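Local coordinates for epidermal growth factor receptor pathway substrate 8-like protein 1 (Mus musculus, PDB 2CY5), which probably acts as an adaptor in receptor tyrosine kinase signalling, its phosphotyrosine-binding domain being likely to recognise short peptide motifs of partner proteins, at residues Ser9-Val13 against Leu121-Asp125; Leu16-Cys20 against Lys36-Met40; Leu52-Ser56 against Asp125-Ala129; Arg92-Leu97 against Val109-Leu115. All coordinates share one frame; numbering follows the deposited sequence.

Contact 1 (Ser9-Val13 against Leu121-Asp125); sequences SQYHV and LIRED. With CA (calcium ion), chain B.
Tyr11 carries its ring anti to its own carbonyl carbon (chi1 -54°), and Asp125 holds its carboxylate anti to its backbone N (chi1 -172°). These two torsions bring phenol and carboxylate together. Tyr11 OH donates a hydrogen bond to Asp125 OD2 at 2.7 Å. The hydroxyl reaches OD2 on the anti side, 30° out of the carboxylate plane. Asp125 OD2 lies in the plane of the Tyr11 ring, at its edge. Over one face of that ring comes Ile122, with CG1 3.7 Å from the ring centroid in a CH-pi contact. The tip of Ile122 runs on to Val13, where CD1 meets CG1 of the valine at 3.5 Å. Leu121 CD2 adds a looser, oblique touch on Tyr11 CE2 at 4.2 Å. The other carboxylate oxygen, Asp125 OD1, binds the calcium ion at 2.4 Å, and Ala6 O is a second protein ligand. Water 1, also on the calcium, can donate to Asp125 OD2, though other acceptors compete; it is also hydrogen-bonded to Ser9 OG. The carboxylate thus divides its work between metal and phenol. The calcium probably lowers the basicity of Asp125, and metal and tyrosine together probably restrain rotation of the carboxylate.

Contact 2 (Leu16-Cys20 against Lys36-Met40); sequences LVTFC and KLAVM
Val17 and Phe19 of the strand meet Lys36, Leu37 and Met40 of helix 30-42, and the packing is tight at one end and wet at the other. The tight end is Val17. Its CG2 presses on the methyl CE of Met40, a selenomethionine here, at 3.3 Å, closer than usual van der Waals contact. The second branch, CG1, meets Leu37 CD1 at 3.7 Å. Met40 bends at its last torsion (chi3 74°), which turns CE toward the valine. Its SE stays by the Phe19 ring, 4.4 Å from the centroid and oblique to it, a Met-aromatic contact. Lys36 covers one face of the same ring. Its chain is extended beyond CG, with CE 3.9 Å from the centroid in a CH-pi contact. An alanine in place of Phe19 is likely to leave the Lys36 methylenes and Met40 SE without the ring they share, and to open a gap under the helix. The solvent side begins at the lysine's end. NZ makes no direct bond across to the strand; water 6 accepts from Lys36 NZ at 2.8 Å and donates to Cys20 O at 3.0 Å. Cys20 turns away from the helix and forms a disulfide with Cys20 of the second subunit. Leu16 and Val17 both face Phe111, a classic beta bulge in strand 9-20. Helix 30-42, inserted between the first two strands, lies across strand 9-20, as in Shc- and Dab-like PTB domains of the PH-like fold.

Contact 3 (Leu52-Ser56 against Asp125-Ala129); sequences LLRVS and DIQGA. With CA (calcium ion), chain B.
Val55 lies over one face of the Asp125 carboxylate. Its CB is 3.7 Å from Asp125 OD2, and its CG1 is 3.9 Å from Asp125 OD1. These are van der Waals contacts. The calcium ion sits close to the carboxylate plane by OD1, and the Tyr11 hydroxyl meets OD2 from the side away from the valine. The other side-chain contacts are apolar. Val55 CG2 meets Ile126 CG1 at 3.7 Å, the two side chains crossing at about a right angle. The other branch, CG1, stands anti to the backbone N (chi1 -175°), and this turns it to Ala129 CB at 4.2 Å. Leu53 CD2 adds a loose touch on Ile126 CD1. The Val55 backbone joins in through water 1, a calcium ligand that lies 3.2 Å from Val55 O. Water 2, also on the metal, donates to Asp125 O. A glycine at Val55 would probably leave Ile126 and Ala129 without their strand partner and bare the carboxylate on this side. Strand residues 52-55 and helix residues 125-129 run 31° apart. This is the C-terminal helix packed on the beta sheet, as in the PH-like fold of PTB domains, with a calcium site at Asp125 to which Ala6 also contributes.

Contact 4 (Arg92-Leu97 against Val109-Leu115); sequences RSLLLL and VHFFQGL
This is an antiparallel beta hairpin, strand 94-99 against strand 108-114, close to the centre of the chain. Leu95 with Phe112 and Leu97 with His110 are the hydrogen-bonded pairs. Leu95 N donates to Phe112 O at 2.8 Å, and Phe112 N returns a bond to Leu95 O. His110 N reaches Leu97 O at 2.8 Å with an N-H...O angle of 167°, and Leu97 N bonds to His110 O. Leu94 with Gln113 and Leu96 with Phe111 are the non-hydrogen-bonded pairs. On their side of the sheet, Leu96 holds CG opposite its backbone N (chi1 -165°), which carries it over one face of the Phe111 ring, 4.2 Å from the centroid in a CH-pi contact. Leu96 CD1 reaches the ring rim at Phe111 CZ, 3.6 Å away. Leu94 CD1 comes obliquely to Phe111 CD1 at 4.0 Å. On the other side Leu95 and Phe112 lie side by side, pointing the same way. Leu97 crosses to Phe112, with CD1 3.9 Å from CE1 of the ring. At the open end the Arg92 guanidinium is modelled stacked on the Gln113 amide, but the arginine is poorly ordered and too close to Gly114 O, so this is doubtful. Gln113 OE1 is hydrogen-bonded to Asn14 ND2. Helix 30-42 covers the Phe111 side through Leu37 and Ala33. Helix 118-133 meets Leu95 on the other side through Ala119 and Ile122, and strands 9-20 and 79-85 flank the pair.

Overall arrangement
From the N terminus, strand 9-20 opens contact 1 with residues 9-13 and contact 2 with 16-20. Contact 2 closes first, a short loop to helix 30-42 inside the long loop of contact 1. Strand 49-55 then opens contact 3. The hairpin of contact 4 forms and closes before helix 118-133 arrives, so its loop lies within those of contacts 1 and 3. That helix completes both, contact 1 at 121-125 and contact 3 at 125-129, with Asp125 and the calcium ion shared. Contacts 1 and 2 stand 21 Å apart between centres, on opposite sides of the chain's centre. The sheet joins them, with contact 4 touching all three others and linking the two helices.

Contact 1 (Ser9-Val13 against Leu121-Asp125)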
loop_
_atom_site.group_PDB
_atom_site.type_symbol
_atom_site.label_atom_id
_atom_site.label_comp_id
_atom_site.label_asym_id
_atom_site.label_seq_id
_atom_site.Cartn_x
_atom_site.Cartn_y
_atom_site.Cartn_z
ATOM N N SER A 9 -11.815 -1.677 -19.680
ATOM C CA SER A 9 -11.935 -0.333 -20.156
ATOM C C SER A 9 -10.861 0.437 -19.378
ATOM O O SER A 9 -10.446 -0.003 -18.233
ATOM C CB SER A 9 -13.293 0.251 -19.751
ATOM O OG SER A 9 -14.416 -0.521 -20.155
ATOM N N GLN A 10 -10.462 1.563 -19.919
ATOM C CA GLN A 10 -9.529 2.533 -19.207
ATOM C C GLN A 10 -10.010 3.914 -19.171
ATOM O O GLN A 10 -10.751 4.395 -20.055
ATOM C CB GLN A 10 -8.155 2.666 -19.765
ATOM C CG GLN A 10 -8.004 2.000 -21.060
ATOM C CD GLN A 10 -6.572 2.143 -21.545
ATOM O OE1 GLN A 10 -5.710 1.291 -21.250
ATOM N NE2 GLN A 10 -6.299 3.279 -22.209
ATOM N N TYR A 11 -9.588 4.617 -18.147
ATOM C CA TYR A 11 -9.981 5.982 -17.928
ATOM C C TYR A 11 -8.751 6.785 -17.430
ATOM O O TYR A 11 -7.833 6.215 -16.722
ATOM C CB TYR A 11 -10.985 6.028 -16.800
ATOM C CG TYR A 11 -12.113 5.109 -17.087
ATOM C CD1 TYR A 11 -12.116 3.786 -16.573
ATOM C CD2 TYR A 11 -13.201 5.547 -17.873
ATOM C CE1 TYR A 11 -13.192 2.895 -16.809
ATOM C CE2 TYR A 11 -14.329 4.661 -18.090
ATOM C CZ TYR A 11 -14.323 3.381 -17.560
ATOM O OH TYR A 11 -15.339 2.527 -17.686
ATOM N N HIS A 12 -8.616 7.999 -17.914
ATOM C CA HIS A 12 -7.556 8.810 -17.338
ATOM C C HIS A 12 -8.161 9.475 -16.085
ATOM O O HIS A 12 -9.311 9.970 -16.123
ATOM C CB HIS A 12 -7.109 9.878 -18.275
ATOM C CG HIS A 12 -6.350 9.334 -19.445
ATOM N ND1 HIS A 12 -4.991 9.521 -19.593
ATOM C CD2 HIS A 12 -6.744 8.532 -20.459
ATOM C CE1 HIS A 12 -4.594 8.854 -20.652
ATOM N NE2 HIS A 12 -5.639 8.246 -21.193
ATOM N N VAL A 13 -7.397 9.452 -14.963
ATOM C CA VAL A 13 -7.902 10.124 -13.788
ATOM C C VAL A 13 -6.696 10.821 -13.142
ATOM O O VAL A 13 -5.571 10.516 -13.510
ATOM C CB VAL A 13 -8.439 9.053 -12.723
ATOM C CG1 VAL A 13 -9.588 8.253 -13.342
ATOM C CG2 VAL A 13 -7.301 8.165 -12.334
ATOM N N LEU A 121 -19.223 7.299 -14.117
ATOM C CA LEU A 121 -19.108 6.244 -15.162
ATOM C C LEU A 121 -18.144 5.234 -14.699
ATOM O O LEU A 121 -18.325 4.038 -14.909
ATOM C CB LEU A 121 -18.604 6.885 -16.457
ATOM C CG LEU A 121 -18.495 6.033 -17.730
ATOM C CD1 LEU A 121 -19.871 5.637 -18.172
ATOM C CD2 LEU A 121 -17.868 6.772 -18.911
ATOM N N ILE A 122 -17.117 5.662 -13.961
ATOM C CA ILE A 122 -16.091 4.630 -13.552
ATOM C C ILE A 122 -16.631 3.785 -12.417
ATOM O O ILE A 122 -16.375 2.565 -12.395
ATOM C CB ILE A 122 -14.704 5.312 -13.114
ATOM C CG1 ILE A 122 -14.100 6.193 -14.274
ATOM C CG2 ILE A 122 -13.712 4.216 -12.747
ATOM C CD1 ILE A 122 -12.935 7.209 -13.776
ATOM N N ARG A 123 -17.342 4.433 -11.467
ATOM C CA ARG A 123 -18.042 3.748 -10.379
ATOM C C ARG A 123 -18.965 2.662 -10.951
ATOM O O ARG A 123 -18.912 1.520 -10.480
ATOM C CB ARG A 123 -18.876 4.722 -9.571
ATOM C CG ARG A 123 -19.742 3.979 -8.516
ATOM C CD ARG A 123 -20.777 4.914 -7.971
ATOM N NE ARG A 123 -21.764 4.950 -9.039
ATOM C CZ ARG A 123 -22.530 3.889 -9.321
ATOM N NH1 ARG A 123 -22.423 2.759 -8.621
ATOM N NH2 ARG A 123 -23.376 3.964 -10.328
ATOM N N GLU A 124 -19.724 2.965 -11.996
ATOM C CA GLU A 124 -20.639 1.921 -12.485
ATOM C C GLU A 124 -19.891 0.825 -13.055
ATOM O O GLU A 124 -20.337 -0.256 -12.864
ATOM C CB GLU A 124 -21.603 2.446 -13.604
ATOM C CG GLU A 124 -22.791 3.199 -13.132
ATOM C CD GLU A 124 -23.512 3.756 -14.456
ATOM O OE1 GLU A 124 -23.258 4.949 -14.898
ATOM O OE2 GLU A 124 -24.234 2.944 -15.084
ATOM N N ASP A 125 -18.782 1.061 -13.751
ATOM C CA ASP A 125 -17.999 0.018 -14.347
ATOM C C ASP A 125 -17.350 -0.903 -13.300
ATOM O O ASP A 125 -17.466 -2.172 -13.319
ATOM C CB ASP A 125 -16.917 0.679 -15.214
ATOM C CG ASP A 125 -16.146 -0.351 -16.064
ATOM O OD1 ASP A 125 -16.551 -1.524 -16.076
ATOM O OD2 ASP A 125 -15.198 -0.004 -16.771
HETATM CA CA CA B . -16.663 -3.399 -17.530
HETATM O O HOH W 1 -14.461 -2.546 -17.905
HETATM O O HOH W 2 -17.950 -3.798 -15.688
HETATM O O HOH W 3 -15.254 -5.254 -16.833
HETATM O O HOH W 4 -18.177 -1.948 -18.584
HETATM O O HOH W 5 -18.431 -4.906 -18.227
#

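Contact 2 (Leu16-Cys20 against Lys36-Met40)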
loop_
_atom_site.group_PDB
_atom_site.type_symbol
_atom_site.label_atom_id
_atom_site.label_comp_id
_atom_site.label_asym_id
_atom_site.label_seq_id
_atom_site.Cartn_x
_atom_site.Cartn_y
_atom_site.Cartn_z
ATOM N N LEU A 16 -5.733 11.675 -6.132
ATOM C CA LEU A 16 -5.584 12.806 -5.239
ATOM C C LEU A 16 -4.892 12.356 -3.924
ATOM O O LEU A 16 -3.994 13.035 -3.529
ATOM C CB LEU A 16 -6.919 13.360 -4.837
ATOM C CG LEU A 16 -7.691 13.856 -6.119
ATOM C CD1 LEU A 16 -9.028 14.528 -5.587
ATOM C CD2 LEU A 16 -6.838 14.965 -6.775
ATOM N N VAL A 17 -5.345 11.292 -3.249
ATOM C CA VAL A 17 -4.724 10.900 -1.942
ATOM C C VAL A 17 -5.161 9.431 -1.621
ATOM O O VAL A 17 -6.185 8.934 -2.179
ATOM C CB VAL A 17 -5.359 11.858 -0.787
ATOM C CG1 VAL A 17 -6.742 11.390 -0.300
ATOM C CG2 VAL A 17 -4.396 11.792 0.409
ATOM N N THR A 18 -4.323 8.689 -0.874
ATOM C CA THR A 18 -4.653 7.393 -0.350
ATOM C C THR A 18 -4.342 7.524 1.163
ATOM O O THR A 18 -3.216 8.045 1.528
ATOM C CB THR A 18 -3.781 6.399 -0.944
ATOM O OG1 THR A 18 -4.075 6.224 -2.347
ATOM C CG2 THR A 18 -3.976 5.034 -0.191
ATOM N N PHE A 19 -5.220 7.129 2.059
ATOM C CA PHE A 19 -4.918 7.200 3.475
ATOM C C PHE A 19 -5.523 5.999 4.172
ATOM O O PHE A 19 -6.502 5.412 3.652
ATOM C CB PHE A 19 -5.382 8.577 4.063
ATOM C CG PHE A 19 -6.889 8.803 4.081
ATOM C CD1 PHE A 19 -7.687 8.143 4.951
ATOM C CD2 PHE A 19 -7.443 9.733 3.156
ATOM C CE1 PHE A 19 -9.122 8.371 4.950
ATOM C CE2 PHE A 19 -8.854 9.987 3.124
ATOM C CZ PHE A 19 -9.681 9.319 3.998
ATOM N N CYS A 20 -4.951 5.565 5.301
ATOM C CA CYS A 20 -5.386 4.311 5.971
ATOM C C CYS A 20 -6.603 4.672 6.791
ATOM O O CYS A 20 -6.754 5.812 7.312
ATOM C CB CYS A 20 -4.243 3.781 7.030
ATOM S SG CYS A 20 -2.769 3.705 5.858
ATOM N N LYS A 36 -12.444 14.501 5.462
ATOM C CA LYS A 36 -11.006 14.365 5.811
ATOM C C LYS A 36 -10.214 14.717 4.549
ATOM O O LYS A 36 -9.178 15.356 4.667
ATOM C CB LYS A 36 -10.760 12.956 6.263
ATOM C CG LYS A 36 -9.262 12.617 6.435
ATOM C CD LYS A 36 -9.114 11.310 7.267
ATOM C CE LYS A 36 -7.499 10.970 7.365
ATOM N NZ LYS A 36 -7.310 10.036 8.553
ATOM N N LEU A 37 -10.689 14.361 3.308
ATOM C CA LEU A 37 -9.974 14.831 2.133
ATOM C C LEU A 37 -9.812 16.374 2.061
ATOM O O LEU A 37 -8.744 16.857 1.719
ATOM C CB LEU A 37 -10.670 14.406 0.790
ATOM C CG LEU A 37 -10.177 15.005 -0.493
ATOM C CD1 LEU A 37 -8.872 14.320 -0.894
ATOM C CD2 LEU A 37 -11.342 14.748 -1.588
ATOM N N ALA A 38 -10.862 17.130 2.372
ATOM C CA ALA A 38 -10.792 18.587 2.331
ATOM C C ALA A 38 -9.789 19.015 3.453
ATOM O O ALA A 38 -9.001 19.931 3.168
ATOM C CB ALA A 38 -12.134 19.271 2.659
ATOM N N VAL A 39 -9.831 18.404 4.647
ATOM C CA VAL A 39 -8.831 18.835 5.721
ATOM C C VAL A 39 -7.415 18.619 5.174
ATOM O O VAL A 39 -6.543 19.497 5.236
ATOM C CB VAL A 39 -9.070 18.065 6.994
ATOM C CG1 VAL A 39 -7.990 18.347 8.049
ATOM C CG2 VAL A 39 -10.380 18.526 7.601
HETATM N N MSE A 40 -7.176 17.426 4.588
HETATM C CA MSE A 40 -5.858 17.105 4.055
HETATM C C MSE A 40 -5.456 18.060 3.038
HETATM O O MSE A 40 -4.264 18.459 2.898
HETATM C CB MSE A 40 -5.762 15.597 3.494
HETATM C CG MSE A 40 -5.880 14.767 4.704
HETATM SE SE MSE A 40 -6.013 12.879 4.026
HETATM C CE MSE A 40 -4.043 12.794 3.538
HETATM O O HOH W 6 -8.850 7.723 8.199
#

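Contact 3 (Leu52-Ser56 against Asp125-Ala129)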
loop_
_atom_site.group_PDB
_atom_site.type_symbol
_atom_site.label_atom_id
_atom_site.label_comp_id
_atom_site.label_asym_id
_atom_site.label_seq_id
_atom_site.Cartn_x
_atom_site.Cartn_y
_atom_site.Cartn_z
ATOM N N LEU A 52 -3.611 6.360 -15.339
ATOM C CA LEU A 52 -4.523 5.509 -16.156
ATOM C C LEU A 52 -5.158 4.449 -15.289
ATOM O O LEU A 52 -4.469 3.556 -14.800
ATOM C CB LEU A 52 -3.719 4.717 -17.161
ATOM C CG LEU A 52 -4.390 4.420 -18.497
ATOM C CD1 LEU A 52 -5.597 5.315 -18.814
ATOM C CD2 LEU A 52 -3.265 4.638 -19.538
ATOM N N LEU A 53 -6.482 4.501 -15.134
ATOM C CA LEU A 53 -7.186 3.518 -14.307
ATOM C C LEU A 53 -7.891 2.487 -15.243
ATOM O O LEU A 53 -8.704 2.852 -16.176
ATOM C CB LEU A 53 -8.176 4.251 -13.347
ATOM C CG LEU A 53 -8.870 3.315 -12.328
ATOM C CD1 LEU A 53 -9.705 4.079 -11.230
ATOM C CD2 LEU A 53 -9.960 2.471 -13.041
ATOM N N ARG A 54 -7.462 1.245 -15.135
ATOM C CA ARG A 54 -7.982 0.178 -15.950
ATOM C C ARG A 54 -8.868 -0.820 -15.237
ATOM O O ARG A 54 -8.551 -1.309 -14.163
ATOM C CB ARG A 54 -6.817 -0.437 -16.701
ATOM C CG ARG A 54 -7.254 -1.555 -17.665
ATOM C CD ARG A 54 -6.078 -2.292 -18.421
ATOM N NE ARG A 54 -5.314 -1.365 -19.273
ATOM C CZ ARG A 54 -4.092 -1.657 -19.763
ATOM N NH1 ARG A 54 -3.488 -2.832 -19.502
ATOM N NH2 ARG A 54 -3.452 -0.778 -20.506
ATOM N N VAL A 55 -10.136 -1.012 -15.708
ATOM C CA VAL A 55 -11.010 -1.999 -15.038
ATOM C C VAL A 55 -11.074 -3.246 -15.922
ATOM O O VAL A 55 -11.390 -3.112 -17.131
ATOM C CB VAL A 55 -12.342 -1.402 -14.938
ATOM C CG1 VAL A 55 -13.256 -2.261 -14.190
ATOM C CG2 VAL A 55 -12.204 0.060 -14.199
ATOM N N SER A 56 -10.734 -4.404 -15.387
ATOM C CA SER A 56 -10.794 -5.676 -16.116
ATOM C C SER A 56 -11.644 -6.547 -15.351
ATOM O O SER A 56 -12.041 -6.235 -14.222
ATOM C CB SER A 56 -9.410 -6.216 -16.297
ATOM O OG SER A 56 -9.017 -6.841 -15.134
ATOM N N ASP A 125 -18.782 1.061 -13.751
ATOM C CA ASP A 125 -17.999 0.018 -14.347
ATOM C C ASP A 125 -17.350 -0.903 -13.300
ATOM O O ASP A 125 -17.466 -2.172 -13.319
ATOM C CB ASP A 125 -16.917 0.679 -15.214
ATOM C CG ASP A 125 -16.146 -0.351 -16.064
ATOM O OD1 ASP A 125 -16.551 -1.524 -16.076
ATOM O OD2 ASP A 125 -15.198 -0.004 -16.771
ATOM N N ILE A 126 -16.779 -0.268 -12.274
ATOM C CA ILE A 126 -16.165 -1.124 -11.218
ATOM C C ILE A 126 -17.231 -1.838 -10.512
ATOM O O ILE A 126 -17.095 -3.022 -10.233
ATOM C CB ILE A 126 -15.372 -0.220 -10.202
ATOM C CG1 ILE A 126 -14.170 0.331 -11.053
ATOM C CG2 ILE A 126 -15.088 -1.000 -8.814
ATOM C CD1 ILE A 126 -13.303 1.427 -10.233
ATOM N N GLN A 127 -18.345 -1.175 -10.220
ATOM C CA GLN A 127 -19.424 -1.929 -9.444
ATOM C C GLN A 127 -19.995 -3.121 -10.317
ATOM O O GLN A 127 -20.294 -4.192 -9.775
ATOM C CB GLN A 127 -20.581 -1.007 -9.121
ATOM C CG GLN A 127 -21.608 -1.672 -8.230
ATOM C CD GLN A 127 -21.012 -2.233 -6.916
ATOM O OE1 GLN A 127 -20.374 -1.460 -6.140
ATOM N NE2 GLN A 127 -21.200 -3.575 -6.660
ATOM N N GLY A 128 -20.151 -2.901 -11.629
ATOM C CA GLY A 128 -20.541 -4.005 -12.525
ATOM C C GLY A 128 -19.505 -5.138 -12.490
ATOM O O GLY A 128 -19.897 -6.356 -12.414
ATOM N N ALA A 129 -18.217 -4.782 -12.430
ATOM C CA ALA A 129 -17.189 -5.809 -12.425
ATOM C C ALA A 129 -17.194 -6.517 -11.065
ATOM O O ALA A 129 -17.102 -7.770 -11.047
ATOM C CB ALA A 129 -15.767 -5.287 -12.809
HETATM CA CA CA B . -16.663 -3.399 -17.530
HETATM O O HOH W 1 -14.461 -2.546 -17.905
HETATM O O HOH W 2 -17.950 -3.798 -15.688
HETATM O O HOH W 3 -15.254 -5.254 -16.833
HETATM O O HOH W 4 -18.177 -1.948 -18.584
HETATM O O HOH W 5 -18.431 -4.906 -18.227
#

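Contact 4 (Arg92-Leu97 against Val109-Leu115)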
loop_
_atom_site.group_PDB
_atom_site.type_symbol
_atom_site.label_atom_id
_atom_site.label_comp_id
_atom_site.label_asym_id
_atom_site.label_seq_id
_atom_site.Cartn_x
_atom_site.Cartn_y
_atom_site.Cartn_z
ATOM N N ARG A 92 -17.176 19.109 -9.331
ATOM C CA ARG A 92 -16.831 17.704 -9.733
ATOM C C ARG A 92 -17.031 16.553 -8.834
ATOM O O ARG A 92 -16.880 16.616 -7.629
ATOM C CB ARG A 92 -15.401 17.560 -10.113
ATOM C CG ARG A 92 -15.083 18.088 -11.338
ATOM C CD ARG A 92 -13.953 17.346 -11.829
ATOM N NE ARG A 92 -12.970 18.253 -12.381
ATOM C CZ ARG A 92 -11.876 17.815 -12.982
ATOM N NH1 ARG A 92 -11.681 16.536 -13.091
ATOM N NH2 ARG A 92 -10.953 18.628 -13.444
ATOM N N SER A 93 -16.991 15.437 -9.533
ATOM C CA SER A 93 -17.204 14.198 -8.858
ATOM C C SER A 93 -15.843 13.527 -8.453
ATOM O O SER A 93 -14.840 13.603 -9.130
ATOM C CB SER A 93 -18.074 13.306 -9.789
ATOM O OG SER A 93 -18.949 12.396 -9.073
ATOM N N LEU A 94 -15.788 12.966 -7.274
ATOM C CA LEU A 94 -14.587 12.213 -6.934
ATOM C C LEU A 94 -14.996 10.706 -7.000
ATOM O O LEU A 94 -16.119 10.312 -6.623
ATOM C CB LEU A 94 -14.259 12.489 -5.508
ATOM C CG LEU A 94 -13.897 14.022 -5.387
ATOM C CD1 LEU A 94 -13.492 14.216 -3.936
ATOM C CD2 LEU A 94 -12.758 14.466 -6.411
ATOM N N LEU A 95 -14.032 9.881 -7.362
ATOM C CA LEU A 95 -14.212 8.477 -7.357
ATOM C C LEU A 95 -13.561 7.977 -5.984
ATOM O O LEU A 95 -12.377 8.263 -5.663
ATOM C CB LEU A 95 -13.424 7.855 -8.495
ATOM C CG LEU A 95 -13.477 6.297 -8.326
ATOM C CD1 LEU A 95 -14.879 5.699 -8.582
ATOM C CD2 LEU A 95 -12.470 5.589 -9.438
ATOM N N LEU A 96 -14.319 7.301 -5.161
ATOM C CA LEU A 96 -13.727 6.799 -3.928
ATOM C C LEU A 96 -13.633 5.313 -4.029
ATOM O O LEU A 96 -14.590 4.569 -4.470
ATOM C CB LEU A 96 -14.637 7.205 -2.821
ATOM C CG LEU A 96 -14.128 7.134 -1.387
ATOM C CD1 LEU A 96 -15.064 7.873 -0.443
ATOM C CD2 LEU A 96 -14.182 5.789 -1.083
ATOM N N LEU A 97 -12.475 4.764 -3.718
ATOM C CA LEU A 97 -12.313 3.281 -3.674
ATOM C C LEU A 97 -11.754 2.872 -2.290
ATOM O O LEU A 97 -10.747 3.426 -1.841
ATOM C CB LEU A 97 -11.327 2.724 -4.731
ATOM C CG LEU A 97 -11.729 2.490 -6.130
ATOM C CD1 LEU A 97 -10.387 2.146 -6.917
ATOM C CD2 LEU A 97 -12.634 1.261 -6.100
ATOM N N VAL A 109 -8.431 4.188 2.002
ATOM C CA VAL A 109 -9.341 4.962 1.165
ATOM C C VAL A 109 -8.501 5.571 0.013
ATOM O O VAL A 109 -7.491 6.238 0.303
ATOM C CB VAL A 109 -9.944 6.071 1.977
ATOM C CG1 VAL A 109 -10.656 7.104 0.978
ATOM C CG2 VAL A 109 -10.873 5.383 3.027
ATOM N N HIS A 110 -8.888 5.368 -1.237
ATOM C CA HIS A 110 -8.182 6.027 -2.337
ATOM C C HIS A 110 -9.226 7.062 -3.015
ATOM O O HIS A 110 -10.410 6.701 -3.304
ATOM C CB HIS A 110 -7.816 5.042 -3.384
ATOM C CG HIS A 110 -6.967 3.884 -2.920
ATOM N ND1 HIS A 110 -5.588 3.967 -2.853
ATOM C CD2 HIS A 110 -7.300 2.631 -2.474
ATOM C CE1 HIS A 110 -5.119 2.817 -2.359
ATOM N NE2 HIS A 110 -6.129 1.999 -2.112
ATOM N N PHE A 111 -8.809 8.305 -3.228
ATOM C CA PHE A 111 -9.670 9.280 -3.918
ATOM C C PHE A 111 -9.023 9.647 -5.253
ATOM O O PHE A 111 -7.774 9.978 -5.338
ATOM C CB PHE A 111 -9.793 10.558 -3.104
ATOM C CG PHE A 111 -10.890 10.573 -2.115
ATOM C CD1 PHE A 111 -12.179 10.725 -2.501
ATOM C CD2 PHE A 111 -10.583 10.497 -0.750
ATOM C CE1 PHE A 111 -13.216 10.844 -1.570
ATOM C CE2 PHE A 111 -11.600 10.610 0.234
ATOM C CZ PHE A 111 -12.958 10.803 -0.152
ATOM N N PHE A 112 -9.900 9.693 -6.301
ATOM C CA PHE A 112 -9.482 10.066 -7.680
ATOM C C PHE A 112 -10.438 11.078 -8.211
ATOM O O PHE A 112 -11.600 11.121 -7.826
ATOM C CB PHE A 112 -9.445 8.857 -8.626
ATOM C CG PHE A 112 -8.601 7.727 -8.136
ATOM C CD1 PHE A 112 -9.147 6.735 -7.252
ATOM C CD2 PHE A 112 -7.339 7.541 -8.598
ATOM C CE1 PHE A 112 -8.430 5.561 -6.895
ATOM C CE2 PHE A 112 -6.533 6.342 -8.241
ATOM C CZ PHE A 112 -7.107 5.340 -7.396
ATOM N N GLN A 113 -9.906 11.985 -9.010
ATOM C CA GLN A 113 -10.705 13.087 -9.623
ATOM C C GLN A 113 -10.920 12.585 -11.005
ATOM O O GLN A 113 -10.016 12.108 -11.675
ATOM C CB GLN A 113 -9.856 14.297 -9.770
ATOM C CG GLN A 113 -10.547 15.446 -10.277
ATOM C CD GLN A 113 -9.631 16.627 -10.147
ATOM O OE1 GLN A 113 -8.407 16.616 -10.538
ATOM N NE2 GLN A 113 -10.196 17.663 -9.581
ATOM N N GLY A 114 -12.131 12.659 -11.511
ATOM C CA GLY A 114 -12.288 12.076 -12.842
ATOM C C GLY A 114 -12.002 13.268 -13.774
ATOM O O GLY A 114 -12.035 14.409 -13.288
ATOM N N LEU A 115 -11.683 13.017 -15.051
ATOM C CA LEU A 115 -11.535 14.138 -15.958
ATOM C C LEU A 115 -12.830 14.227 -16.868
ATOM O O LEU A 115 -13.968 14.371 -16.408
ATOM C CB LEU A 115 -10.325 13.885 -16.778
ATOM C CG LEU A 115 -9.138 13.612 -15.755
ATOM C CD1 LEU A 115 -7.850 13.111 -16.434
ATOM C CD2 LEU A 115 -8.885 15.033 -15.112
#